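Side-chain contacts in uncharacterized protein (Bacteroides ovatus, PDB 4E6F), which is of unknown function but belongs to the DUF4468 family, whose domain has a TBP-like fold: residues A[39-42]-A[43-47]; A[152-155]-A[156-159]. One frame throughout, in Å; residues are numbered along the deposited sequence. Where two conformers were deposited one is given.

Contact 1: residues A[39-42]-A[43-47]; sequences AQIY and DTMTK. With EDO (1,2-ethanediol), chain F.
Ala39 accepts the first i to i+4 backbone bond of this stretch of helix 38-54, from Asp43 N, and the turns that follow show how side chains can join in the same spacing. Gln40 is gripped at its carbonyl by two donors of one residue: Thr44 OG1 lies 2.8 Å from Gln40 O, and Thr44 N reaches that oxygen from the other face of the carbonyl plane. OG1 is anti to its own carbonyl carbon and beside its backbone N (chi1 -58°), which brings it to the oxygen that this N-H also uses. The side-chain amide of Gln40 takes no part in this grip: NE2 donates to an ethanediol oxygen, O1, at 3.0 Å, while OE1 takes the backbone N-H of Ser37. Ile41 meets Met45, a selenomethionine, with CG2 at 4.3 Å from CG. CG of Tyr42 is anti to the backbone N (chi1 173°), which lays one ring face against Thr46 CG2, a CH-pi contact offset toward the rim near CZ, 4.0 Å from the centroid; Asp43 OD1 lies at the ring's edge. Both hold for the conformers given, Asp43 and Thr46 each having a second. With an alanine here, the Thr46 methyl would probably lose its ring face, and a gap would be likely to open beside Ile73. Tyr42, Met45 and Thr46 pack on Ile73 of strand 72-85, while Ile41 and Met45 reach strands 90-104 and 107-119 and touch Phe170.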
ATOM      1  N   ALA A  39      22.012   8.140  -4.436  1.00 20.96           N
ATOM      2  CA  ALA A  39      22.276   7.032  -5.363  1.00 21.79           C
ATOM      3  C   ALA A  39      22.171   5.666  -4.676  1.00 23.65           C
ATOM      4  O   ALA A  39      21.564   4.763  -5.232  1.00 22.94           O
ATOM      5  CB  ALA A  39      23.659   7.192  -5.998  1.00 22.89           C
ATOM      6  N   GLN A  40      22.668   5.538  -3.433  1.00 20.93           N
ATOM      7  CA  GLN A  40      22.568   4.263  -2.710  1.00 19.30           C
ATOM      8  C   GLN A  40      21.091   3.899  -2.397  1.00 21.26           C
ATOM      9  O   GLN A  40      20.687   2.734  -2.479  1.00 20.29           O
ATOM     10  CB  GLN A  40      23.358   4.363  -1.384  1.00 20.31           C
ATOM     11  CG  GLN A  40      24.854   4.627  -1.603  1.00 22.21           C
ATOM     12  CD  GLN A  40      25.549   4.714  -0.261  1.00 31.82           C
ATOM     13  OE1 GLN A  40      25.510   5.740   0.408  1.00 25.83           O
ATOM     14  NE2 GLN A  40      26.175   3.638   0.180  1.00 25.75           N
ATOM     15  N   ILE A  41      20.309   4.899  -2.019  1.00 17.89           N
ATOM     16  CA  ILE A  41      18.883   4.689  -1.684  1.00 16.00           C
ATOM     17  C   ILE A  41      18.115   4.301  -2.950  1.00 19.34           C
ATOM     18  O   ILE A  41      17.314   3.345  -2.944  1.00 17.90           O
ATOM     19  CB  ILE A  41      18.312   5.956  -1.016  1.00 17.52           C
ATOM     20  CG1 ILE A  41      19.019   6.208   0.352  1.00 17.54           C
ATOM     21  CG2 ILE A  41      16.771   5.840  -0.817  1.00 16.73           C
ATOM     22  CD1 ILE A  41      18.717   7.578   0.959  1.00 21.72           C
ATOM     23  N   TYR A  42      18.386   5.047  -4.047  1.00 16.70           N
ATOM     24  CA  TYR A  42      17.748   4.800  -5.337  1.00 16.23           C
ATOM     25  C   TYR A  42      18.041   3.356  -5.800  1.00 19.62           C
ATOM     26  O   TYR A  42      17.125   2.671  -6.266  1.00 18.88           O
ATOM     27  CB  TYR A  42      18.243   5.849  -6.353  1.00 17.43           C
ATOM     28  CG  TYR A  42      17.769   5.591  -7.764  1.00 19.11           C
ATOM     29  CD1 TYR A  42      16.542   6.077  -8.212  1.00 19.76           C
ATOM     30  CD2 TYR A  42      18.572   4.908  -8.673  1.00 19.95           C
ATOM     31  CE1 TYR A  42      16.108   5.845  -9.523  1.00 19.08           C
ATOM     32  CE2 TYR A  42      18.146   4.666  -9.979  1.00 21.31           C
ATOM     33  CZ  TYR A  42      16.913   5.134 -10.395  1.00 21.37           C
ATOM     34  OH  TYR A  42      16.523   4.908 -11.694  1.00 21.66           O
ATOM     35  N   ASP A  43      19.314   2.888  -5.677  1.00 18.43           N
ATOM     36  CA  ASP A  43      19.651   1.532  -6.105  0.70 18.15           C
ATOM     37  C   ASP A  43      18.995   0.491  -5.213  1.00 21.18           C
ATOM     38  O   ASP A  43      18.581  -0.551  -5.708  1.00 20.26           O
ATOM     39  CB  ASP A  43      21.165   1.323  -6.166  0.70 20.18           C
ATOM     40  CG  ASP A  43      21.861   2.182  -7.213  0.70 24.56           C
ATOM     41  OD1 ASP A  43      21.197   2.578  -8.204  0.70 24.62           O
ATOM     42  OD2 ASP A  43      23.066   2.424  -7.062  0.70 24.44           O
ATOM     43  N   THR A  44      18.886   0.756  -3.897  1.00 17.79           N
ATOM     44  CA  THR A  44      18.225  -0.199  -2.999  1.00 17.53           C
ATOM     45  C   THR A  44      16.745  -0.314  -3.339  1.00 18.85           C
ATOM     46  O   THR A  44      16.171  -1.412  -3.318  1.00 17.71           O
ATOM     47  CB  THR A  44      18.403   0.250  -1.532  1.00 21.26           C
ATOM     48  OG1 THR A  44      19.800   0.337  -1.245  1.00 23.06           O
ATOM     49  CG2 THR A  44      17.732  -0.689  -0.536  1.00 21.34           C
HETATM   50  N   MSE A  45      16.127   0.839  -3.627  1.00 16.66           N
HETATM   51  CA  MSE A  45      14.690   0.911  -3.912  1.00 14.55           C
HETATM   52  C   MSE A  45      14.330   0.339  -5.300  1.00 17.55           C
HETATM   53  O   MSE A  45      13.260  -0.281  -5.433  1.00 16.68           O
HETATM   54  CB  MSE A  45      14.190   2.334  -3.723  1.00 14.07           C
HETATM   55  CG  MSE A  45      14.121   2.711  -2.229  1.00 15.55           C
HETATM   56 SE   MSE A  45      12.682   1.668  -1.310  0.75 20.18          SE
HETATM   57  CE  MSE A  45      13.744   0.177  -0.545  1.00 17.93           C
ATOM     58  N   THR A  46      15.216   0.502  -6.319  1.00 15.67           N
ATOM     59  CA  THR A  46      14.895  -0.095  -7.624  0.50 15.07           C
ATOM     60  C   THR A  46      14.930  -1.619  -7.485  1.00 18.45           C
ATOM     61  O   THR A  46      14.010  -2.287  -7.986  1.00 17.33           O
ATOM     62  CB  THR A  46      15.799   0.405  -8.759  0.50 20.68           C
ATOM     63  OG1 THR A  46      17.158   0.225  -8.398  0.50 20.11           O
ATOM     64  CG2 THR A  46      15.531   1.847  -9.141  0.50 20.43           C
ATOM     65  N   LYS A  47      15.955  -2.175  -6.784  1.00 16.97           N
ATOM     66  CA  LYS A  47      16.042  -3.619  -6.583  0.50 17.57           C
ATOM     67  C   LYS A  47      14.848  -4.105  -5.764  1.00 19.77           C
ATOM     68  O   LYS A  47      14.229  -5.111  -6.109  1.00 20.17           O
ATOM     69  CB  LYS A  47      17.367  -4.005  -5.902  0.50 20.25           C
ATOM     70  CG  LYS A  47      18.566  -3.962  -6.838  0.50 31.06           C
TER
HETATM   71  C1  EDO F 404      26.619   4.612   3.731  1.00 30.86           C
HETATM   72  O1  EDO F 404      27.028   3.437   3.063  1.00 28.04           O
HETATM   73  C2  EDO F 404      26.976   4.565   5.245  1.00 32.48           C
HETATM   74  O2  EDO F 404      28.369   4.390   5.426  1.00 31.12           O

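Contact 2: residues A[152-155]-A[156-159]; sequences RRKT and VDFA. With NO3 (nitrate ion), chain C.
Lys154 and Asp157, one turn apart on helix 149-169, are joined through a water rather than directly, in a local contact on a helix that packs against the antiparallel sheet. Their charged atoms stay 4.7 Å apart, Lys154 NZ to Asp157 OD2. The water between them accepts from Lys154 NZ at 2.9 Å and donates to Asp157 OD2 at 2.6 Å. The lysine chain bends at its second torsion (chi2 -60°) and again at the last (chi4 -91°), which folds the ammonium back to a nitrate ion, probably from the crystallisation liquor. There NZ donates to nitrate O2 at 2.8 Å and more weakly to O3. Arg153 adds a weak bond from NH1 to the same O2 at 3.3 Å, with nitrate O1 at the guanidinium edge, while its NE makes a salt bridge to Asp10. Asp157 OD1 is taken by Tyr13 OH, so both carboxylate oxygens have partners. Elsewhere on the helix, Val156 CG2 comes within 4.4 Å of Arg152 CG. Thr155, Val156 and Ala159 meet Phe27 of strand 24-32, and Phe158 meets Tyr97, their ring planes about 55° apart. The chemistry implies a split role for the lysine: a water relays its pairing with the opposite charge of Asp157, and nitrate and carboxylate together probably favour the charged form of the ammonium.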
ATOM      1  N   ARG A 152     -11.398  -1.626   4.386  1.00 14.50           N
ATOM      2  CA  ARG A 152     -10.499  -0.693   5.055  1.00 13.87           C
ATOM      3  C   ARG A 152      -9.405  -1.444   5.844  1.00 16.12           C
ATOM      4  O   ARG A 152      -8.220  -1.095   5.731  1.00 15.50           O
ATOM      5  CB  ARG A 152     -11.298   0.244   5.952  1.00 15.29           C
ATOM      6  CG  ARG A 152     -10.398   1.245   6.696  1.00 16.28           C
ATOM      7  CD  ARG A 152     -11.153   2.531   6.979  1.00 15.79           C
ATOM      8  NE  ARG A 152     -10.441   3.408   7.927  1.00 16.48           N
ATOM      9  CZ  ARG A 152     -10.435   4.735   7.857  1.00 17.49           C
ATOM     10  NH1 ARG A 152     -10.973   5.355   6.815  1.00 15.56           N
ATOM     11  NH2 ARG A 152      -9.834   5.451   8.797  1.00 16.78           N
ATOM     12  N   ARG A 153      -9.779  -2.478   6.630  1.00 15.62           N
ATOM     13  CA  ARG A 153      -8.752  -3.228   7.354  1.00 15.21           C
ATOM     14  C   ARG A 153      -7.708  -3.834   6.421  1.00 18.46           C
ATOM     15  O   ARG A 153      -6.505  -3.724   6.689  1.00 16.85           O
ATOM     16  CB  ARG A 153      -9.373  -4.395   8.141  1.00 17.20           C
ATOM     17  CG  ARG A 153     -10.133  -3.999   9.373  1.00 20.16           C
ATOM     18  CD  ARG A 153     -10.342  -5.220  10.267  1.00 22.91           C
ATOM     19  NE  ARG A 153     -11.407  -4.978  11.240  1.00 25.35           N
ATOM     20  CZ  ARG A 153     -12.681  -5.346  11.093  1.00 26.55           C
ATOM     21  NH1 ARG A 153     -13.065  -6.043  10.027  1.00 25.55           N
ATOM     22  NH2 ARG A 153     -13.571  -5.053  12.031  1.00 24.73           N
ATOM     23  N   LYS A 154      -8.165  -4.574   5.399  1.00 15.09           N
ATOM     24  CA  LYS A 154      -7.219  -5.307   4.560  1.00 15.83           C
ATOM     25  C   LYS A 154      -6.370  -4.363   3.712  1.00 17.80           C
ATOM     26  O   LYS A 154      -5.209  -4.701   3.447  1.00 17.29           O
ATOM     27  CB  LYS A 154      -7.927  -6.388   3.725  1.00 17.38           C
ATOM     28  CG  LYS A 154      -8.565  -7.488   4.599  1.00 22.67           C
ATOM     29  CD  LYS A 154      -7.570  -8.225   5.473  1.00 25.34           C
ATOM     30  CE  LYS A 154      -8.158  -9.452   6.134  1.00 27.28           C
ATOM     31  NZ  LYS A 154      -8.737  -9.158   7.476  1.00 36.48           N
ATOM     32  N   THR A 155      -6.900  -3.185   3.325  1.00 14.13           N
ATOM     33  CA  THR A 155      -6.072  -2.246   2.547  1.00 12.95           C
ATOM     34  C   THR A 155      -5.023  -1.592   3.467  1.00 15.30           C
ATOM     35  O   THR A 155      -3.854  -1.463   3.086  1.00 15.16           O
ATOM     36  CB  THR A 155      -6.909  -1.190   1.813  1.00 14.20           C
ATOM     37  OG1 THR A 155      -7.895  -1.871   1.026  1.00 15.47           O
ATOM     38  CG2 THR A 155      -6.038  -0.310   0.884  1.00 14.22           C
ATOM     39  N   VAL A 156      -5.428  -1.194   4.680  1.00 13.92           N
ATOM     40  CA  VAL A 156      -4.474  -0.631   5.651  1.00 13.46           C
ATOM     41  C   VAL A 156      -3.390  -1.692   5.967  1.00 18.00           C
ATOM     42  O   VAL A 156      -2.200  -1.348   5.996  1.00 16.33           O
ATOM     43  CB  VAL A 156      -5.183  -0.097   6.936  1.00 16.22           C
ATOM     44  CG1 VAL A 156      -4.166   0.242   8.048  1.00 16.75           C
ATOM     45  CG2 VAL A 156      -6.046   1.129   6.615  1.00 15.75           C
ATOM     46  N   ASP A 157      -3.783  -2.967   6.198  1.00 15.89           N
ATOM     47  CA  ASP A 157      -2.801  -4.034   6.463  1.00 16.09           C
ATOM     48  C   ASP A 157      -1.845  -4.191   5.280  1.00 17.41           C
ATOM     49  O   ASP A 157      -0.647  -4.405   5.492  1.00 18.09           O
ATOM     50  CB  ASP A 157      -3.483  -5.381   6.739  1.00 17.84           C
ATOM     51  CG  ASP A 157      -4.289  -5.421   8.028  1.00 21.15           C
ATOM     52  OD1 ASP A 157      -4.180  -4.468   8.830  1.00 20.97           O
ATOM     53  OD2 ASP A 157      -5.041  -6.407   8.225  1.00 23.90           O
ATOM     54  N   PHE A 158      -2.389  -4.123   4.051  1.00 15.65           N
ATOM     55  CA  PHE A 158      -1.593  -4.239   2.843  1.00 15.20           C
ATOM     56  C   PHE A 158      -0.522  -3.127   2.785  1.00 17.25           C
ATOM     57  O   PHE A 158       0.648  -3.398   2.487  1.00 16.76           O
ATOM     58  CB  PHE A 158      -2.528  -4.158   1.630  1.00 16.21           C
ATOM     59  CG  PHE A 158      -1.805  -4.211   0.315  1.00 17.46           C
ATOM     60  CD1 PHE A 158      -1.517  -5.428  -0.284  1.00 20.06           C
ATOM     61  CD2 PHE A 158      -1.411  -3.041  -0.326  1.00 19.71           C
ATOM     62  CE1 PHE A 158      -0.837  -5.484  -1.501  1.00 20.67           C
ATOM     63  CE2 PHE A 158      -0.707  -3.094  -1.542  1.00 21.16           C
ATOM     64  CZ  PHE A 158      -0.420  -4.318  -2.109  1.00 18.60           C
ATOM     65  N   ALA A 159      -0.925  -1.883   3.067  1.00 14.84           N
ATOM     66  CA  ALA A 159       0.012  -0.759   3.078  1.00 14.58           C
ATOM     67  C   ALA A 159       1.060  -0.950   4.189  1.00 15.77           C
ATOM     68  O   ALA A 159       2.268  -0.771   3.935  1.00 16.27           O
ATOM     69  CB  ALA A 159      -0.733   0.551   3.276  1.00 15.80           C
TER
HETATM   70  N   NO3 C 401     -12.068  -8.456   7.462  0.60 24.43           N
HETATM   71  O1  NO3 C 401     -13.231  -8.401   7.835  0.60 30.03           O
HETATM   72  O2  NO3 C 401     -11.177  -7.816   7.973  0.60 21.05           O
HETATM   73  O3  NO3 C 401     -11.779  -9.247   6.431  0.60 20.69           O
HETATM   74  O   HOH W   1      -7.260  -7.360   9.274  1.00 29.75           O

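In the fold
Contact 1 and contact 2 occupy different helices, 38-54 and 149-169, and do not touch: their centres are about 26 Å apart and their nearest atoms about 12 Å. Contact 2 lies near the middle of the molecule, its centre about 7 Å from that of the chain, against about 19 Å for contact 1. The sheet links them, since strands 72-85 and 107-119 take side chains from both, and Phe170, just beyond the end of helix 149-169, packs on Ile41 and Met45 of contact 1. Each has a small molecule at its polar fringe, ethanediol in one and nitrate in the other; both probably come from the crystallisation liquor, so neither is evidence of a functional site.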